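Local coordinates for putative metallopeptidase (Shewanella baltica OS155, PDB 3IEH), which probably acts as a zinc-dependent carboxypeptidase of the M14 family, hydrolysing its substrates at a metal-centred active site, at residues 67-72 and 265-270; 160-165 and 237-242. All coordinates share one frame; numbering follows the deposited sequence.

Interaction 1 of 2, residues 67-72 and 265-270; sequences PSLLIS and THFLAL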
loop_
_atom_site.group_PDB
_atom_site.type_symbol
_atom_site.label_atom_id
_atom_site.label_comp_id
_atom_site.label_asym_id
_atom_site.label_seq_id
_atom_site.Cartn_x
_atom_site.Cartn_y
_atom_site.Cartn_z
ATOM N N PRO A 67 -11.760 6.278 -13.465
ATOM C CA PRO A 67 -10.673 6.788 -12.632
ATOM C C PRO A 67 -9.457 5.846 -12.648
ATOM O O PRO A 67 -9.624 4.644 -12.765
ATOM C CB PRO A 67 -11.286 6.849 -11.228
ATOM C CG PRO A 67 -12.463 5.914 -11.256
ATOM C CD PRO A 67 -12.927 5.827 -12.680
ATOM N N SER A 68 -8.257 6.401 -12.547
ATOM C CA SER A 68 -7.047 5.600 -12.521
ATOM C C SER A 68 -6.570 5.642 -11.092
ATOM O O SER A 68 -6.295 6.725 -10.544
ATOM C CB SER A 68 -6.023 6.143 -13.499
ATOM O OG SER A 68 -6.598 6.180 -14.811
ATOM N N LEU A 69 -6.579 4.459 -10.488
ATOM C CA LEU A 69 -6.335 4.228 -9.073
ATOM C C LEU A 69 -5.198 3.202 -8.864
ATOM O O LEU A 69 -5.100 2.196 -9.580
ATOM C CB LEU A 69 -7.620 3.725 -8.416
ATOM C CG LEU A 69 -8.830 4.684 -8.485
ATOM C CD1 LEU A 69 -10.074 4.035 -7.862
ATOM C CD2 LEU A 69 -8.526 6.021 -7.806
ATOM N N LEU A 70 -4.353 3.490 -7.879
ATOM C CA LEU A 70 -3.185 2.691 -7.549
ATOM C C LEU A 70 -3.273 2.190 -6.117
ATOM O O LEU A 70 -3.497 2.987 -5.202
ATOM C CB LEU A 70 -1.904 3.546 -7.690
ATOM C CG LEU A 70 -0.568 2.871 -7.322
ATOM C CD1 LEU A 70 -0.287 1.725 -8.239
ATOM C CD2 LEU A 70 0.585 3.827 -7.305
ATOM N N ILE A 71 -3.122 0.879 -5.922
ATOM C CA ILE A 71 -3.016 0.326 -4.574
ATOM C C ILE A 71 -1.626 -0.292 -4.446
ATOM O O ILE A 71 -1.197 -1.078 -5.304
ATOM C CB ILE A 71 -4.074 -0.749 -4.260
ATOM C CG1 ILE A 71 -5.492 -0.230 -4.536
ATOM C CG2 ILE A 71 -3.893 -1.218 -2.782
ATOM C CD1 ILE A 71 -6.587 -1.229 -4.206
ATOM N N SER A 72 -0.906 0.072 -3.401
ATOM C CA SER A 72 0.452 -0.444 -3.223
ATOM C C SER A 72 0.506 -1.032 -1.831
ATOM O O SER A 72 -0.189 -0.570 -0.957
ATOM C CB SER A 72 1.474 0.664 -3.368
ATOM O OG SER A 72 1.257 1.672 -2.370
ATOM N N THR A 265 -11.346 -2.433 -0.883
ATOM C CA THR A 265 -12.659 -2.431 -1.451
ATOM C C THR A 265 -13.339 -1.084 -1.290
ATOM O O THR A 265 -13.907 -0.531 -2.245
ATOM C CB THR A 265 -13.531 -3.545 -0.817
ATOM O OG1 THR A 265 -13.050 -4.800 -1.289
ATOM C CG2 THR A 265 -14.983 -3.417 -1.263
ATOM N N HIS A 266 -13.292 -0.568 -0.073
ATOM C CA HIS A 266 -13.869 0.729 0.228
ATOM C C HIS A 266 -13.170 1.862 -0.533
ATOM O O HIS A 266 -13.829 2.792 -0.997
ATOM C CB HIS A 266 -13.870 0.982 1.744
ATOM C CG HIS A 266 -14.997 0.300 2.460
ATOM N ND1 HIS A 266 -15.032 -1.063 2.663
ATOM C CD2 HIS A 266 -16.134 0.791 3.005
ATOM C CE1 HIS A 266 -16.138 -1.382 3.306
ATOM N NE2 HIS A 266 -16.815 -0.274 3.542
ATOM N N PHE A 267 -11.844 1.785 -0.640
ATOM C CA PHE A 267 -11.069 2.765 -1.377
ATOM C C PHE A 267 -11.596 2.866 -2.818
ATOM O O PHE A 267 -11.874 3.966 -3.291
ATOM C CB PHE A 267 -9.594 2.374 -1.369
ATOM C CG PHE A 267 -8.736 3.170 -2.324
ATOM C CD1 PHE A 267 -8.379 4.478 -2.040
ATOM C CD2 PHE A 267 -8.262 2.598 -3.493
ATOM C CE1 PHE A 267 -7.551 5.216 -2.909
ATOM C CE2 PHE A 267 -7.440 3.326 -4.357
ATOM C CZ PHE A 267 -7.083 4.636 -4.055
ATOM N N LEU A 268 -11.728 1.719 -3.482
ATOM C CA LEU A 268 -12.280 1.642 -4.841
ATOM C C LEU A 268 -13.721 2.177 -4.971
ATOM O O LEU A 268 -14.025 2.887 -5.917
ATOM C CB LEU A 268 -12.230 0.207 -5.367
ATOM C CG LEU A 268 -10.830 -0.386 -5.557
ATOM C CD1 LEU A 268 -11.004 -1.763 -6.147
ATOM C CD2 LEU A 268 -9.926 0.453 -6.435
ATOM N N ALA A 269 -14.589 1.830 -4.012
ATOM C CA ALA A 269 -15.978 2.332 -3.982
ATOM C C ALA A 269 -15.995 3.863 -3.778
ATOM O O ALA A 269 -16.686 4.595 -4.484
ATOM C CB ALA A 269 -16.806 1.612 -2.885
ATOM N N LEU A 270 -15.215 4.358 -2.831
ATOM C CA LEU A 270 -15.128 5.804 -2.614
ATOM C C LEU A 270 -14.607 6.557 -3.855
ATOM O O LEU A 270 -15.079 7.650 -4.149
ATOM C CB LEU A 270 -14.230 6.118 -1.411
ATOM C CG LEU A 270 -14.820 5.762 -0.053
ATOM C CD1 LEU A 270 -13.714 5.505 0.956
ATOM C CD2 LEU A 270 -15.812 6.870 0.427
#

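Interaction 2 of 2, residues 160-165 and 237-242; sequences AACRDG and SGARVG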
loop_
_atom_site.group_PDB
_atom_site.type_symbol
_atom_site.label_atom_id
_atom_site.label_comp_id
_atom_site.label_asym_id
_atom_site.label_seq_id
_atom_site.Cartn_x
_atom_site.Cartn_y
_atom_site.Cartn_z
ATOM N N ALA A 160 0.375 8.899 -13.644
ATOM C CA ALA A 160 -0.756 8.511 -14.508
ATOM C C ALA A 160 -1.608 7.387 -13.881
ATOM O O ALA A 160 -2.815 7.442 -13.954
ATOM C CB ALA A 160 -0.269 8.072 -15.905
ATOM N N ALA A 161 -0.979 6.400 -13.244
ATOM C CA ALA A 161 -1.706 5.261 -12.626
ATOM C C ALA A 161 -2.539 5.637 -11.393
ATOM O O ALA A 161 -3.429 4.878 -10.979
ATOM C CB ALA A 161 -0.703 4.149 -12.236
ATOM N N CYS A 162 -2.266 6.796 -10.802
ATOM C CA CYS A 162 -2.928 7.162 -9.557
ATOM C C CYS A 162 -3.493 8.578 -9.486
ATOM O O CYS A 162 -3.768 9.078 -8.395
ATOM C CB CYS A 162 -1.948 6.938 -8.400
ATOM S SG CYS A 162 -0.618 8.135 -8.266
ATOM N N ARG A 163 -3.733 9.195 -10.642
ATOM C CA ARG A 163 -4.230 10.572 -10.667
ATOM C C ARG A 163 -5.491 10.781 -9.848
ATOM O O ARG A 163 -5.671 11.853 -9.242
ATOM C CB ARG A 163 -4.431 11.101 -12.092
ATOM C CG ARG A 163 -3.156 11.708 -12.666
ATOM C CD ARG A 163 -3.371 12.815 -13.683
ATOM N NE ARG A 163 -2.160 13.649 -13.703
ATOM C CZ ARG A 163 -1.924 14.690 -12.894
ATOM N NH1 ARG A 163 -2.824 15.094 -11.986
ATOM N NH2 ARG A 163 -0.770 15.348 -13.000
ATOM N N ASP A 164 -6.337 9.756 -9.820
ATOM C CA ASP A 164 -7.632 9.834 -9.140
ATOM C C ASP A 164 -7.611 9.177 -7.756
ATOM O O ASP A 164 -8.612 9.191 -7.064
ATOM C CB ASP A 164 -8.689 9.177 -10.025
ATOM C CG ASP A 164 -8.697 9.754 -11.427
ATOM O OD1 ASP A 164 -8.988 10.949 -11.511
ATOM O OD2 ASP A 164 -8.415 9.039 -12.433
ATOM N N GLY A 165 -6.480 8.618 -7.335
ATOM C CA GLY A 165 -6.421 8.046 -6.013
ATOM C C GLY A 165 -5.236 7.146 -5.816
ATOM O O GLY A 165 -4.872 6.398 -6.714
ATOM N N SER A 237 2.705 15.211 -6.385
ATOM C CA SER A 237 2.871 15.082 -7.855
ATOM C C SER A 237 1.552 15.143 -8.650
ATOM O O SER A 237 1.572 15.310 -9.871
ATOM C CB SER A 237 3.625 13.811 -8.228
ATOM O OG SER A 237 4.899 13.827 -7.628
ATOM N N GLY A 238 0.420 15.009 -7.974
ATOM C CA GLY A 238 -0.855 15.143 -8.652
ATOM C C GLY A 238 -1.948 14.166 -8.278
ATOM O O GLY A 238 -3.040 14.286 -8.823
ATOM N N ALA A 239 -1.667 13.202 -7.384
ATOM C CA ALA A 239 -2.689 12.237 -6.911
ATOM C C ALA A 239 -3.728 13.023 -6.116
ATOM O O ALA A 239 -3.394 13.694 -5.114
ATOM C CB ALA A 239 -2.071 11.118 -6.064
ATOM N N ARG A 240 -4.975 12.966 -6.595
ATOM C CA ARG A 240 -6.053 13.835 -6.089
ATOM C C ARG A 240 -6.430 13.569 -4.646
ATOM O O ARG A 240 -6.739 14.498 -3.909
ATOM C CB ARG A 240 -7.279 13.769 -6.990
ATOM C CG ARG A 240 -7.073 14.527 -8.281
ATOM C CD ARG A 240 -8.282 14.424 -9.184
ATOM N NE ARG A 240 -8.084 15.154 -10.445
ATOM C CZ ARG A 240 -7.708 14.606 -11.603
ATOM N NH1 ARG A 240 -7.490 13.293 -11.716
ATOM N NH2 ARG A 240 -7.535 15.384 -12.665
ATOM N N VAL A 241 -6.415 12.293 -4.276
ATOM C CA VAL A 241 -6.608 11.852 -2.912
ATOM C C VAL A 241 -5.634 10.697 -2.672
ATOM O O VAL A 241 -5.257 9.946 -3.600
ATOM C CB VAL A 241 -8.047 11.363 -2.651
ATOM C CG1 VAL A 241 -9.014 12.487 -2.803
ATOM C CG2 VAL A 241 -8.432 10.166 -3.599
ATOM N N GLY A 242 -5.227 10.556 -1.424
ATOM C CA GLY A 242 -4.342 9.474 -1.002
ATOM C C GLY A 242 -4.720 9.032 0.390
ATOM O O GLY A 242 -5.255 9.821 1.164
#

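Interaction 1 of 2, residues 67-72 and 265-270
Phe-267 lays the CD2-CE2 side of its ring against two side chains of strand 68-72: CE2 stands 4.1 Å from Leu-69 CB, and CD2 and CE2 both touch CG1 of Ile-71. The ring carbon CE2 also meets the carbonyl oxygen of Leu-70, at 4.0 Å. With CG anti to the backbone N (chi1 169°), the ring is thrown from the helix toward the strand, and the Phe-267 ring and the Ile-71 chain pass each other heading opposite ways. The next residue, Leu-268, reaches in with its CD2 methyl, which lies 3.9 Å from Leu-69 CD1 and more distantly faces Ile-71 CD1. Leu-69 and Ile-71, two apart on an extended strand, present their side chains on the same face, so branched aliphatics there give the helix an apolar surface. An alanine in place of Phe-267 would probably open a gap between helix and sheet, leaving Leu-69 and Ile-71 without their aromatic partner. The axes of the two short segments run nearly antiparallel (165°) and come within 10.1 Å of each other. Strand 68-73 lies between strands 102-106 and 165-172, and the helix spreads over both: Leu-268 packs on Leu-103, Phe-267 on Leu-167.

Interaction 2 of 2, residues 160-165 and 237-242
Cys-162, near the C-terminal end of helix 155-162, meets Ala-239 through its SG, 4.0 Å from the Ala-239 methyl CB; that methyl also lies against the carbonyl oxygen of Cys-162, a close fit suited to a small side chain. The same oxygen accepts the N-H of Gly-165, closing a type I beta turn from Cys-162 to Gly-165. Arg-163 stretches along the other segment, its guanidinium coming near the carbonyl oxygens of Ser-237 and Gly-238 without good hydrogen-bond geometry to the latter. Its own carbonyl oxygen does more: it accepts the backbone N-H of Arg-240, N to O 3.0 Å, and a weak second bond from Arg-240 NH1. Facing this turn, Gly-238 ends helix 230-237 in a Schellman motif, its positive phi suiting glycine, and a side chain there would probably collide with the Arg-163 guanidinium where it lies here. Thus the two helix exits lie together, each leading into a strand of the central sheet, 165-172 and 242-248. Asp-164 forms a salt bridge with Arg-240, OD1 to NH1 at 2.8 Å. Here the carboxylate and guanidinium planes are only 11° apart and the two side chains run next to each other in one direction; the arginine, extended from CG to NE, brings NH1 over to the acid. The other oxygen, OD2, accepts the backbone N-H of Ser-68, so both carboxylate oxygens have a partner. Asp-164 O packs on Val-241 CG2, 3.6 Å away. Gly-165, closing the turn, has positive phi (165°), at backbone angles where a side chain would press on the preceding carbonyl, and its CA makes a CH···O contact of 3.3 Å to Val-241 O.

How the interactions relate
Interactions 1 and 2 have centres about 10 Å apart and meet at the start of strand 68-73. Leu-70 N probably bonds to Gly-165 O, so the turn of interaction 2 borders the strand of interaction 1. Along the chain, interaction 2 is nested between the two segments of interaction 1. Strands 68-73, 165-172 and 242-248 lie side by side and parallel in the central mixed sheet: interaction 1 joins the first to the C-terminal helix 253-271, whereas interaction 2 gathers the entries of the other two. The zinc ligand His-170 lies on strand 165-172 and His-76 follows strand 68-73, while interaction 2 itself is away from the zinc.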